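Bifunctional protein PutA (Bdellovibrio bacteriovorus, PDB 5UR2) probably oxidises proline to glutamate in two steps, pairing a flavin-dependent proline dehydrogenase with an NAD-dependent glutamate semialdehyde dehydrogenase in one chain. Local coordinates at residues V193-K198 against K232-N237; T141-G146 against N160-L165; F268-Q273 against T295-R300; R221-F226 against I257-F262. All coordinates share one frame; numbering follows the deposited sequence.

Contact 1: V193-K198 against K232-N237; sequences VNVSVK and KGVFVN. With P5F (N-propargylglycine-modified flavin adenine dinucleotide), chain F.
Asn194 pairs with Phe235, Val195 with Val236 and Ser196 with Asn237 where two neighbouring parallel strands of the proline dehydrogenase TIM barrel meet, joined by the beta-alpha-beta crossover through helix 211-232. The tight part is the buried backbone ladder, in which Val195 N donates a hydrogen bond to Phe235 O at 2.8 Å and Asn237 N one to Val195 O at 2.8 Å. Branched valines suit these extended positions; Val197 CG2 lies 4.1 Å from Val236 CG1 on the side facing the helices. On the other face the Asn194 amide lies beside the Phe235 ring, planes 15° apart, ND2 3.1 Å from CD1, while its OD1 is held by Thr141. The loose end is at exposed Gly233, whose positive phi closes helix 211-232 in a Schellman motif; there a water bridges Val193 N and Gly233 O. Beyond the paired residues Lys198 points away from strand 235-238 and reaches the modified flavin, its NZ bonded covalently to C23 of the cofactor at 1.3 Å.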
# COMPACT_ATOMS: atom_id res chain seq x y z
N VAL B 193 -23.06 -8.15 62.23
CA VAL B 193 -23.00 -8.87 60.96
C VAL B 193 -23.23 -7.88 59.84
O VAL B 193 -24.16 -7.06 59.90
CB VAL B 193 -24.02 -10.01 60.90
CG1 VAL B 193 -24.04 -10.64 59.50
CG2 VAL B 193 -23.71 -11.05 61.96
N ASN B 194 -22.39 -7.94 58.81
CA ASN B 194 -22.33 -6.96 57.74
C ASN B 194 -22.08 -7.72 56.45
O ASN B 194 -21.10 -8.47 56.37
CB ASN B 194 -21.23 -5.93 58.04
CG ASN B 194 -21.20 -4.75 57.06
OD1 ASN B 194 -21.18 -4.93 55.84
ND2 ASN B 194 -21.17 -3.53 57.60
N VAL B 195 -22.96 -7.58 55.46
CA VAL B 195 -22.76 -8.27 54.19
C VAL B 195 -22.75 -7.25 53.06
O VAL B 195 -23.39 -6.20 53.13
CB VAL B 195 -23.82 -9.38 53.92
CG1 VAL B 195 -23.95 -10.31 55.12
CG2 VAL B 195 -25.17 -8.80 53.49
N SER B 196 -21.95 -7.55 52.04
CA SER B 196 -21.81 -6.73 50.85
C SER B 196 -22.38 -7.49 49.66
O SER B 196 -22.14 -8.69 49.52
CB SER B 196 -20.35 -6.37 50.56
OG SER B 196 -19.85 -5.51 51.56
N VAL B 197 -23.11 -6.77 48.81
CA VAL B 197 -23.87 -7.31 47.69
C VAL B 197 -23.45 -6.67 46.37
O VAL B 197 -23.32 -5.44 46.28
CB VAL B 197 -25.38 -7.10 47.93
CG1 VAL B 197 -26.19 -7.66 46.77
CG2 VAL B 197 -25.80 -7.75 49.24
N LYS B 198 -23.29 -7.49 45.34
CA LYS B 198 -22.93 -7.01 44.00
C LYS B 198 -24.22 -6.95 43.21
O LYS B 198 -24.91 -7.99 43.02
CB LYS B 198 -21.87 -7.89 43.33
CG LYS B 198 -20.46 -7.35 43.08
CD LYS B 198 -19.38 -7.38 44.15
CE LYS B 198 -18.29 -6.32 44.07
NZ LYS B 198 -17.26 -6.25 45.11
N LYS B 232 -33.09 -8.72 60.51
CA LYS B 232 -32.14 -9.42 61.37
C LYS B 232 -31.15 -8.49 62.04
O LYS B 232 -30.25 -8.98 62.73
CB LYS B 232 -31.39 -10.49 60.57
CG LYS B 232 -32.25 -11.58 59.93
CD LYS B 232 -33.10 -12.34 60.95
CE LYS B 232 -33.66 -13.63 60.31
NZ LYS B 232 -34.59 -14.39 61.20
N GLY B 233 -31.26 -7.18 61.86
CA GLY B 233 -30.28 -6.28 62.43
C GLY B 233 -28.93 -6.36 61.74
O GLY B 233 -27.89 -6.12 62.36
N VAL B 234 -28.94 -6.74 60.47
CA VAL B 234 -27.73 -6.94 59.69
C VAL B 234 -27.46 -5.69 58.87
O VAL B 234 -28.40 -5.04 58.38
CB VAL B 234 -27.89 -8.20 58.82
CG1 VAL B 234 -26.85 -8.27 57.70
CG2 VAL B 234 -27.83 -9.45 59.71
N PHE B 235 -26.19 -5.32 58.75
CA PHE B 235 -25.77 -4.25 57.85
C PHE B 235 -25.67 -4.80 56.43
O PHE B 235 -25.03 -5.83 56.20
CB PHE B 235 -24.43 -3.67 58.30
CG PHE B 235 -24.09 -2.35 57.66
CD1 PHE B 235 -23.74 -2.28 56.32
CD2 PHE B 235 -24.13 -1.18 58.41
CE1 PHE B 235 -23.43 -1.06 55.72
CE2 PHE B 235 -23.84 0.04 57.82
CZ PHE B 235 -23.48 0.10 56.46
N VAL B 236 -26.31 -4.12 55.49
CA VAL B 236 -26.27 -4.51 54.08
C VAL B 236 -25.64 -3.38 53.28
O VAL B 236 -26.16 -2.26 53.26
CB VAL B 236 -27.65 -4.87 53.52
CG1 VAL B 236 -27.50 -5.42 52.11
CG2 VAL B 236 -28.30 -5.89 54.42
N ASN B 237 -24.52 -3.69 52.63
CA ASN B 237 -23.77 -2.74 51.82
C ASN B 237 -23.89 -3.12 50.35
O ASN B 237 -23.69 -4.29 49.99
CB ASN B 237 -22.30 -2.69 52.24
CG ASN B 237 -21.59 -1.48 51.69
OD1 ASN B 237 -21.19 -1.47 50.53
ND2 ASN B 237 -21.43 -0.46 52.53
PA P5F F . -3.65 3.42 46.73
O1A P5F F . -3.41 4.68 47.62
O2A P5F F . -2.50 2.76 46.16
O5B P5F F . -4.47 3.66 45.49
C5B P5F F . -4.52 2.80 44.36
C4B P5F F . -5.72 3.23 43.48
O4B P5F F . -5.50 4.43 42.78
C3B P5F F . -6.16 2.26 42.42
O3B P5F F . -6.90 1.22 42.93
C2B P5F F . -6.95 3.12 41.52
O2B P5F F . -8.22 3.29 42.04
C1B P5F F . -6.23 4.42 41.58
N9A P5F F . -5.30 4.64 40.50
C8A P5F F . -4.22 3.85 40.13
N7A P5F F . -3.60 4.42 39.09
C5A P5F F . -4.25 5.61 38.76
C6A P5F F . -4.08 6.59 37.78
N6A P5F F . -3.00 6.50 36.83
N1A P5F F . -4.92 7.64 37.70
C2A P5F F . -5.94 7.78 38.57
N3A P5F F . -6.15 6.82 39.52
C4A P5F F . -5.35 5.76 39.65
N1 P5F F . -13.35 -0.79 44.53
C2 P5F F . -14.51 -0.51 43.72
O2 P5F F . -14.33 0.14 42.52
N3 P5F F . -15.82 -0.91 44.15
C4 P5F F . -16.04 -1.58 45.38
O4 P5F F . -17.35 -1.94 45.74
C4X P5F F . -14.81 -1.88 46.23
N5 P5F F . -14.90 -2.68 47.45
C5X P5F F . -13.78 -2.54 48.40
C6 P5F F . -13.99 -2.84 49.85
C7 P5F F . -12.95 -2.62 50.78
C7M P5F F . -13.18 -2.93 52.24
C8 P5F F . -11.69 -2.10 50.34
C8M P5F F . -10.56 -1.85 51.31
C9 P5F F . -11.48 -1.81 48.98
C9A P5F F . -12.58 -2.04 47.99
N10 P5F F . -12.36 -1.72 46.58
C10 P5F F . -13.54 -1.48 45.79
C1' P5F F . -11.02 -1.44 46.01
C2' P5F F . -10.57 0.00 46.23
O2' P5F F . -11.36 0.83 45.48
C3' P5F F . -9.10 0.28 45.91
O3' P5F F . -8.89 0.03 44.57
C4' P5F F . -8.10 -0.57 46.69
O4' P5F F . -8.69 -0.88 47.91
C5' P5F F . -6.69 0.04 46.84
O5' P5F F . -6.69 1.44 47.07
P P5F F . -5.72 2.22 48.10
O1P P5F F . -6.25 3.56 48.75
O2P P5F F . -5.34 1.04 49.07
O3P P5F F . -4.27 2.20 47.32
C21 P5F F . -15.50 -4.90 46.20
C22 P5F F . -15.28 -3.78 46.91
C23 P5F F . -16.71 -5.03 45.26
O HOH W 1 -25.96 -8.16 62.77

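Contact 2: T141-G146 against N160-L165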
# COMPACT_ATOMS: atom_id res chain seq x y z
N THR B 141 -16.96 -7.48 56.69
CA THR B 141 -18.12 -7.46 55.81
C THR B 141 -17.95 -8.63 54.86
O THR B 141 -16.88 -8.78 54.26
CB THR B 141 -18.30 -6.13 55.07
OG1 THR B 141 -19.50 -6.18 54.29
CG2 THR B 141 -17.11 -5.80 54.15
N VAL B 142 -18.98 -9.51 54.77
CA VAL B 142 -18.87 -10.73 53.98
C VAL B 142 -19.38 -10.49 52.57
O VAL B 142 -20.43 -9.88 52.36
CB VAL B 142 -19.63 -11.89 54.65
CG1 VAL B 142 -19.64 -13.09 53.74
CG2 VAL B 142 -18.96 -12.28 55.95
N ASP B 143 -18.63 -10.99 51.58
CA ASP B 143 -19.04 -10.90 50.19
C ASP B 143 -18.89 -12.26 49.52
O ASP B 143 -17.87 -12.93 49.69
CB ASP B 143 -18.22 -9.85 49.42
CG ASP B 143 -18.62 -9.77 47.95
OD1 ASP B 143 -19.69 -9.19 47.64
OD2 ASP B 143 -17.86 -10.29 47.11
N ILE B 144 -19.92 -12.67 48.79
CA ILE B 144 -19.92 -13.96 48.10
C ILE B 144 -19.36 -13.77 46.70
O ILE B 144 -20.01 -13.17 45.83
CB ILE B 144 -21.32 -14.57 48.06
CG1 ILE B 144 -21.86 -14.69 49.48
CG2 ILE B 144 -21.29 -15.94 47.40
CD1 ILE B 144 -23.31 -15.08 49.56
N LEU B 145 -18.17 -14.30 46.46
CA LEU B 145 -17.58 -14.30 45.13
C LEU B 145 -18.38 -15.21 44.20
O LEU B 145 -18.97 -16.21 44.62
CB LEU B 145 -16.14 -14.80 45.17
CG LEU B 145 -15.20 -14.03 46.08
CD1 LEU B 145 -13.99 -14.89 46.41
CD2 LEU B 145 -14.80 -12.75 45.38
N GLY B 146 -18.42 -14.83 42.93
CA GLY B 146 -19.08 -15.66 41.94
C GLY B 146 -18.58 -15.32 40.55
O GLY B 146 -17.94 -14.29 40.34
N ASN B 160 -30.40 -16.57 46.39
CA ASN B 160 -30.59 -17.55 47.46
C ASN B 160 -29.36 -17.63 48.35
O ASN B 160 -29.49 -17.73 49.58
CB ASN B 160 -30.92 -18.92 46.85
CG ASN B 160 -32.28 -18.95 46.20
OD1 ASN B 160 -33.16 -18.15 46.54
ND2 ASN B 160 -32.45 -19.84 45.23
N LYS B 161 -28.16 -17.56 47.76
CA LYS B 161 -26.95 -17.57 48.57
C LYS B 161 -26.95 -16.44 49.60
O LYS B 161 -26.60 -16.65 50.76
CB LYS B 161 -25.71 -17.46 47.69
CG LYS B 161 -25.25 -18.75 47.08
CD LYS B 161 -23.93 -18.56 46.37
CE LYS B 161 -23.44 -19.84 45.72
NZ LYS B 161 -22.05 -19.72 45.20
N TYR B 162 -27.37 -15.24 49.19
CA TYR B 162 -27.37 -14.11 50.12
C TYR B 162 -28.44 -14.27 51.19
O TYR B 162 -28.16 -14.05 52.38
CB TYR B 162 -27.53 -12.80 49.37
CG TYR B 162 -26.18 -12.26 49.04
CD1 TYR B 162 -25.51 -11.45 49.94
CD2 TYR B 162 -25.53 -12.62 47.88
CE1 TYR B 162 -24.24 -10.99 49.67
CE2 TYR B 162 -24.27 -12.17 47.61
CZ TYR B 162 -23.63 -11.35 48.50
OH TYR B 162 -22.36 -10.90 48.22
N MET B 163 -29.65 -14.69 50.80
CA MET B 163 -30.70 -14.91 51.79
C MET B 163 -30.26 -15.92 52.84
O MET B 163 -30.48 -15.72 54.04
CB MET B 163 -31.99 -15.37 51.12
CG MET B 163 -32.63 -14.39 50.11
SD MET B 163 -33.24 -12.84 50.84
CE MET B 163 -34.77 -13.36 51.62
N GLU B 164 -29.62 -17.02 52.41
CA GLU B 164 -29.14 -18.01 53.37
C GLU B 164 -28.00 -17.45 54.22
O GLU B 164 -27.95 -17.70 55.43
CB GLU B 164 -28.69 -19.28 52.65
CG GLU B 164 -29.82 -20.11 52.07
CD GLU B 164 -29.36 -20.99 50.93
OE1 GLU B 164 -28.13 -21.09 50.72
OE2 GLU B 164 -30.22 -21.58 50.23
N LEU B 165 -27.08 -16.70 53.60
CA LEU B 165 -25.96 -16.14 54.34
C LEU B 165 -26.45 -15.22 55.46
O LEU B 165 -25.99 -15.34 56.60
CB LEU B 165 -25.01 -15.38 53.42
CG LEU B 165 -23.89 -14.62 54.16
CD1 LEU B 165 -22.95 -15.59 54.85
CD2 LEU B 165 -23.10 -13.72 53.23
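Ile144 and Tyr162 reach toward each other tip to tip where strand 138-144, the first of the eight strands of the proline dehydrogenase TIM barrel, packs against helix 152-173, the next helix in the chain. The end methyl of Ile144 comes down over one face of the phenol: CD1 lies 3.7 Å from the centroid of the Tyr162 ring and 15° off its normal, a CH-pi contact. With CG1 anti to the carbonyl carbon (chi1 -57°) and CD1 extended beyond it, the methyl is carried out to the ring. The hydroxyl reaches the strand backbone, where Ile144 N donates to Tyr162 OH at 3.1 Å in a nearly straight bond. Tyrosine suits the place because its flat ring fills the apolar layer while its OH meets buried polar groups; this same oxygen is also hydrogen-bonded to Ser196 O.

Leu165, one turn further along the helix, sends CD2 to two partners, 3.6 Å from Val142 CG1 and 3.9 Å from Ile144 CD1. At the exposed margin Lys161 CD lies 3.9 Å from Ile144 CG2. Strand and helix run roughly antiparallel, their short segments at 152°. Strand 194-197 also touches Tyr162 and Leu165, and helix 123-135 touches Val142 through Leu130 and Leu165 through Pro123.

Contact 3: F268-Q273 against T295-R300; sequences FGIVIQ and TPFWVR. With P5F (N-propargylglycine-modified flavin adenine dinucleotide), chain F.
Gly269, Ile270 and Val271 pair in parallel register with Trp298, Val299 and Arg300, neighbouring strands of the barrel linked by the beta-alpha-beta crossover through helix 279-293. Four backbone hydrogen bonds alternate between them; Arg300 N to Ile270 O is the shortest at 2.8 Å, and Ile272 N approaches Arg300 O from above the carbonyl plane at 3.2 Å. Gly269 has no side chain beside Trp298 CB, which lies 4.1 Å from Gly269 CA; the same CA makes a CA-H...O contact with Trp298 O.

The apolar contacts lie on the face turned to the helices. Ile270 CG2 is 4.1 Å from Phe297 CE2, their side chains side by side and pointing the same way, while Ile272 CG1 meets Val299 CG1 at 3.9 Å; branched residues fill this layer between sheet and helices.

The other face carries the polar Arg300 beside Val271 and Trp298, with Gln273 beyond the paired residues. Arg300 has CG anti to the backbone N (chi1 176°), and its chain crosses Val271, CD being 3.8 Å from Val271 CG2. The guanidinium forms a salt bridge with Asp239 and a hydrogen bond with Ser196. Gln273 NE2 donates to O2 of the modified flavin at 2.7 Å and also binds Glu241 O. Such a donor at the pyrimidine carbonyl would probably stabilise negative charge on the reduced flavin; the arginine, its charge partly balanced by Asp239, may add to this.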
# COMPACT_ATOMS: atom_id res chain seq x y z
N PHE B 268 -27.75 0.56 56.00
CA PHE B 268 -27.54 0.29 54.59
C PHE B 268 -26.39 1.18 54.12
O PHE B 268 -26.25 2.31 54.59
CB PHE B 268 -28.78 0.62 53.75
CG PHE B 268 -29.96 -0.29 54.01
CD1 PHE B 268 -29.81 -1.66 54.03
CD2 PHE B 268 -31.23 0.24 54.20
CE1 PHE B 268 -30.91 -2.49 54.23
CE2 PHE B 268 -32.33 -0.58 54.40
CZ PHE B 268 -32.17 -1.95 54.42
N GLY B 269 -25.57 0.66 53.21
CA GLY B 269 -24.45 1.43 52.70
C GLY B 269 -24.30 1.26 51.20
O GLY B 269 -24.69 0.25 50.61
N ILE B 270 -23.66 2.27 50.60
CA ILE B 270 -23.37 2.33 49.17
C ILE B 270 -21.91 2.73 49.02
O ILE B 270 -21.35 3.45 49.86
CB ILE B 270 -24.32 3.32 48.43
CG1 ILE B 270 -24.09 3.36 46.91
CG2 ILE B 270 -24.15 4.72 48.98
CD1 ILE B 270 -24.55 2.18 46.12
N VAL B 271 -21.27 2.23 47.95
CA VAL B 271 -19.87 2.54 47.66
C VAL B 271 -19.79 3.70 46.69
O VAL B 271 -20.52 3.76 45.69
CB VAL B 271 -19.14 1.31 47.10
CG1 VAL B 271 -17.77 1.71 46.59
CG2 VAL B 271 -19.00 0.24 48.19
N ILE B 272 -18.86 4.62 46.96
CA ILE B 272 -18.49 5.67 46.02
C ILE B 272 -17.00 5.53 45.71
O ILE B 272 -16.19 5.33 46.63
CB ILE B 272 -18.83 7.06 46.58
CG1 ILE B 272 -20.35 7.28 46.59
CG2 ILE B 272 -18.14 8.16 45.77
CD1 ILE B 272 -20.99 7.31 45.19
N GLN B 273 -16.64 5.63 44.42
CA GLN B 273 -15.26 5.46 43.93
C GLN B 273 -14.65 6.82 43.63
O GLN B 273 -15.03 7.48 42.65
CB GLN B 273 -15.23 4.58 42.68
CG GLN B 273 -15.81 3.17 42.90
CD GLN B 273 -16.62 2.68 41.71
OE1 GLN B 273 -17.36 3.45 41.10
NE2 GLN B 273 -16.50 1.38 41.39
N THR B 295 -33.06 9.93 57.62
CA THR B 295 -32.40 8.90 58.38
C THR B 295 -31.06 8.69 57.70
O THR B 295 -31.01 8.59 56.46
CB THR B 295 -33.20 7.60 58.43
OG1 THR B 295 -34.44 7.81 59.12
CG2 THR B 295 -32.39 6.47 59.09
N PRO B 296 -29.96 8.66 58.44
CA PRO B 296 -28.66 8.48 57.81
C PRO B 296 -28.53 7.10 57.16
O PRO B 296 -29.25 6.15 57.48
CB PRO B 296 -27.67 8.66 58.96
CG PRO B 296 -28.46 9.46 60.01
CD PRO B 296 -29.86 8.97 59.88
N PHE B 297 -27.61 7.03 56.20
CA PHE B 297 -27.08 5.77 55.70
C PHE B 297 -25.57 5.97 55.53
O PHE B 297 -25.04 7.06 55.76
CB PHE B 297 -27.76 5.37 54.39
CG PHE B 297 -27.58 6.36 53.29
CD1 PHE B 297 -28.44 7.43 53.14
CD2 PHE B 297 -26.51 6.23 52.40
CE1 PHE B 297 -28.26 8.35 52.12
CE2 PHE B 297 -26.32 7.16 51.38
CZ PHE B 297 -27.20 8.22 51.24
N TRP B 298 -24.88 4.93 55.10
CA TRP B 298 -23.42 4.93 55.05
C TRP B 298 -22.89 5.02 53.62
O TRP B 298 -23.51 4.51 52.68
CB TRP B 298 -22.87 3.66 55.71
CG TRP B 298 -23.00 3.69 57.18
CD1 TRP B 298 -24.16 3.59 57.89
CD2 TRP B 298 -21.94 3.83 58.13
NE1 TRP B 298 -23.88 3.66 59.24
CE2 TRP B 298 -22.53 3.81 59.41
CE3 TRP B 298 -20.56 3.98 58.03
CZ2 TRP B 298 -21.79 3.93 60.58
CZ3 TRP B 298 -19.81 4.09 59.20
CH2 TRP B 298 -20.44 4.08 60.46
N VAL B 299 -21.74 5.68 53.46
CA VAL B 299 -20.98 5.68 52.23
C VAL B 299 -19.63 5.03 52.50
O VAL B 299 -18.87 5.50 53.35
CB VAL B 299 -20.78 7.10 51.66
CG1 VAL B 299 -19.85 7.05 50.47
CG2 VAL B 299 -22.11 7.68 51.26
N ARG B 300 -19.33 3.95 51.79
CA ARG B 300 -18.00 3.35 51.87
C ARG B 300 -17.16 3.99 50.77
O ARG B 300 -17.36 3.72 49.58
CB ARG B 300 -18.03 1.84 51.70
CG ARG B 300 -16.64 1.22 51.69
CD ARG B 300 -16.66 -0.17 51.12
NE ARG B 300 -17.42 -1.10 51.95
CZ ARG B 300 -17.86 -2.27 51.51
NH1 ARG B 300 -17.63 -2.63 50.24
NH2 ARG B 300 -18.54 -3.07 52.32
PA P5F F . -3.65 3.42 46.73
O1A P5F F . -3.41 4.68 47.62
O2A P5F F . -2.50 2.76 46.16
O5B P5F F . -4.47 3.66 45.49
C5B P5F F . -4.52 2.80 44.36
C4B P5F F . -5.72 3.23 43.48
O4B P5F F . -5.50 4.43 42.78
C3B P5F F . -6.16 2.26 42.42
O3B P5F F . -6.90 1.22 42.93
C2B P5F F . -6.95 3.12 41.52
O2B P5F F . -8.22 3.29 42.04
C1B P5F F . -6.23 4.42 41.58
N9A P5F F . -5.30 4.64 40.50
C8A P5F F . -4.22 3.85 40.13
N7A P5F F . -3.60 4.42 39.09
C5A P5F F . -4.25 5.61 38.76
C6A P5F F . -4.08 6.59 37.78
N6A P5F F . -3.00 6.50 36.83
N1A P5F F . -4.92 7.64 37.70
C2A P5F F . -5.94 7.78 38.57
N3A P5F F . -6.15 6.82 39.52
C4A P5F F . -5.35 5.76 39.65
N1 P5F F . -13.35 -0.79 44.53
C2 P5F F . -14.51 -0.51 43.72
O2 P5F F . -14.33 0.14 42.52
N3 P5F F . -15.82 -0.91 44.15
C4 P5F F . -16.04 -1.58 45.38
O4 P5F F . -17.35 -1.94 45.74
C4X P5F F . -14.81 -1.88 46.23
N5 P5F F . -14.90 -2.68 47.45
C5X P5F F . -13.78 -2.54 48.40
C6 P5F F . -13.99 -2.84 49.85
C7 P5F F . -12.95 -2.62 50.78
C7M P5F F . -13.18 -2.93 52.24
C8 P5F F . -11.69 -2.10 50.34
C8M P5F F . -10.56 -1.85 51.31
C9 P5F F . -11.48 -1.81 48.98
C9A P5F F . -12.58 -2.04 47.99
N10 P5F F . -12.36 -1.72 46.58
C10 P5F F . -13.54 -1.48 45.79
C1' P5F F . -11.02 -1.44 46.01
C2' P5F F . -10.57 0.00 46.23
O2' P5F F . -11.36 0.83 45.48
C3' P5F F . -9.10 0.28 45.91
O3' P5F F . -8.89 0.03 44.57
C4' P5F F . -8.10 -0.57 46.69
O4' P5F F . -8.69 -0.88 47.91
C5' P5F F . -6.69 0.04 46.84
O5' P5F F . -6.69 1.44 47.07
P P5F F . -5.72 2.22 48.10
O1P P5F F . -6.25 3.56 48.75
O2P P5F F . -5.34 1.04 49.07
O3P P5F F . -4.27 2.20 47.32
C21 P5F F . -15.50 -4.90 46.20
C22 P5F F . -15.28 -3.78 46.91
C23 P5F F . -16.71 -5.03 45.26

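Contact 4: R221-F226 against I257-F262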
# COMPACT_ATOMS: atom_id res chain seq x y z
N ARG B 221 -35.11 -7.33 42.94
CA ARG B 221 -34.24 -8.42 43.36
C ARG B 221 -33.48 -8.07 44.63
O ARG B 221 -33.23 -8.96 45.46
CB ARG B 221 -33.26 -8.77 42.24
CG ARG B 221 -33.92 -9.07 40.90
CD ARG B 221 -34.54 -10.44 40.85
NE ARG B 221 -35.29 -10.69 39.61
CZ ARG B 221 -34.79 -11.22 38.50
NH1 ARG B 221 -33.51 -11.56 38.42
NH2 ARG B 221 -35.58 -11.41 37.45
N LEU B 222 -33.14 -6.79 44.82
CA LEU B 222 -32.44 -6.33 46.02
C LEU B 222 -33.37 -6.26 47.22
O LEU B 222 -32.94 -6.52 48.35
CB LEU B 222 -31.82 -4.95 45.80
CG LEU B 222 -30.30 -4.87 45.71
CD1 LEU B 222 -29.86 -3.40 45.79
CD2 LEU B 222 -29.67 -5.68 46.81
N ARG B 223 -34.63 -5.90 46.99
CA ARG B 223 -35.54 -5.63 48.10
C ARG B 223 -35.61 -6.75 49.13
O ARG B 223 -35.49 -6.44 50.33
CB ARG B 223 -36.94 -5.31 47.53
CG ARG B 223 -37.95 -4.84 48.59
CD ARG B 223 -39.26 -4.36 47.95
NE ARG B 223 -39.10 -3.15 47.14
CZ ARG B 223 -39.10 -3.11 45.81
NH1 ARG B 223 -39.25 -4.22 45.08
NH2 ARG B 223 -38.96 -1.94 45.20
N PRO B 224 -35.77 -8.03 48.78
CA PRO B 224 -35.82 -9.06 49.83
C PRO B 224 -34.52 -9.18 50.62
O PRO B 224 -34.56 -9.53 51.81
CB PRO B 224 -36.11 -10.35 49.06
CG PRO B 224 -36.52 -9.92 47.69
CD PRO B 224 -35.88 -8.62 47.43
N VAL B 225 -33.36 -8.92 49.98
CA VAL B 225 -32.09 -8.97 50.70
C VAL B 225 -32.01 -7.82 51.69
O VAL B 225 -31.62 -8.00 52.86
CB VAL B 225 -30.89 -8.93 49.73
CG1 VAL B 225 -29.59 -9.03 50.51
CG2 VAL B 225 -30.99 -10.01 48.69
N PHE B 226 -32.33 -6.60 51.24
CA PHE B 226 -32.36 -5.47 52.16
C PHE B 226 -33.38 -5.70 53.27
O PHE B 226 -33.13 -5.36 54.43
CB PHE B 226 -32.68 -4.18 51.41
CG PHE B 226 -31.48 -3.51 50.81
CD1 PHE B 226 -30.52 -4.25 50.15
CD2 PHE B 226 -31.31 -2.14 50.93
CE1 PHE B 226 -29.40 -3.63 49.60
CE2 PHE B 226 -30.19 -1.51 50.38
CZ PHE B 226 -29.24 -2.26 49.71
N ILE B 257 -33.87 2.52 49.43
CA ILE B 257 -33.82 2.82 50.87
C ILE B 257 -34.67 4.01 51.26
O ILE B 257 -34.76 4.32 52.45
CB ILE B 257 -32.38 3.07 51.40
CG1 ILE B 257 -31.85 4.43 50.96
CG2 ILE B 257 -31.40 1.95 50.95
CD1 ILE B 257 -30.60 4.87 51.76
N ASN B 258 -35.28 4.70 50.30
CA ASN B 258 -36.27 5.74 50.59
C ASN B 258 -37.70 5.22 50.59
O ASN B 258 -38.62 6.00 50.85
CB ASN B 258 -36.15 6.92 49.62
CG ASN B 258 -36.74 8.21 50.20
OD1 ASN B 258 -36.54 8.52 51.38
ND2 ASN B 258 -37.47 8.96 49.38
N GLU B 259 -37.91 3.94 50.29
CA GLU B 259 -39.25 3.36 50.35
C GLU B 259 -39.75 3.28 51.80
O GLU B 259 -38.95 3.17 52.74
CB GLU B 259 -39.27 1.97 49.71
CG GLU B 259 -38.92 1.99 48.22
CD GLU B 259 -38.84 0.59 47.61
OE1 GLU B 259 -39.04 -0.41 48.35
OE2 GLU B 259 -38.55 0.50 46.39
N PRO B 260 -41.07 3.35 52.02
CA PRO B 260 -41.61 3.40 53.39
C PRO B 260 -41.04 2.38 54.36
O PRO B 260 -40.65 2.73 55.49
CB PRO B 260 -43.12 3.18 53.16
CG PRO B 260 -43.38 3.74 51.82
CD PRO B 260 -42.14 3.47 51.00
N GLU B 261 -40.94 1.12 53.95
CA GLU B 261 -40.49 0.08 54.88
C GLU B 261 -39.01 0.21 55.23
O GLU B 261 -38.57 -0.41 56.20
CB GLU B 261 -40.78 -1.31 54.30
CG GLU B 261 -39.84 -1.71 53.15
CD GLU B 261 -40.10 -3.13 52.63
OE1 GLU B 261 -40.15 -4.08 53.45
OE2 GLU B 261 -40.26 -3.29 51.40
N PHE B 262 -38.23 0.99 54.47
CA PHE B 262 -36.79 1.09 54.70
C PHE B 262 -36.31 2.45 55.20
O PHE B 262 -35.18 2.54 55.68
CB PHE B 262 -36.01 0.79 53.41
CG PHE B 262 -36.22 -0.59 52.87
CD1 PHE B 262 -35.89 -1.71 53.61
CD2 PHE B 262 -36.74 -0.76 51.60
CE1 PHE B 262 -36.07 -2.98 53.10
CE2 PHE B 262 -36.94 -2.04 51.08
CZ PHE B 262 -36.60 -3.15 51.84
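The loop that follows helix 246-257 packs against helix 211-232 in the outer helical layer of the proline dehydrogenase barrel, with Arg223 and Glu259 at its polar edge. Arg223 grips the carboxylate side-on with two nitrogens: NE donates to Glu259 OE1 at 3.0 Å and NH2 to Glu259 OE2 at 2.7 Å. Each oxygen uses its syn lone pair, and the two flat groups lie 14° apart, so the salt bridge is nearly planar. Arginine suits this place because its paired N-H groups match both carboxylate oxygens; the chain's bend at chi3 (-66°) sets NE on the glutamate side. Asp220 takes the remaining nitrogen, NH1. The carboxylate of Glu261 stands near the same arginine but is bridged to Arg227.

The rest of the contact is apolar. Arg223 CG lies in the plane of the Phe262 ring at its edge, 3.9 Å from CE2, and Glu261 CG covers the centre of one face of that ring. Ile257 CG2 meets the rim of the Phe226 ring in its plane, 3.7 Å from CE2. Phe226 also stacks on Phe268 of strand 268-273 and touches Leu256 of helix 246-257, while Ile257, at the end of that helix, meets Phe289 of helix 279-293.

All four contacts belong to the proline dehydrogenase barrel. Contacts 1 and 3 pair successive strands, and Val236 O and Gly269 N, 3.0 Å apart, join one pair to the next; contact 2 adds the neighbouring strand 138-144, and the centres of contacts 1 and 2 are 9 Å apart. Around the flavin, contacts 1 and 3 both touch the cofactor, and Ser196 OG lies 2.9 Å from Arg300 NH2, a probable hydrogen bond that links the two strand pairs. Contact 2 comes near, the Asp143 side chain being about 6 Å from the ligand. Contact 4 stays outside, Phe226 about 13 Å away, but backs the strands: Phe226 CE1 is 3.6 Å from Val236 CG1, and Ile257 CD1 3.6 Å from Phe297 CD1.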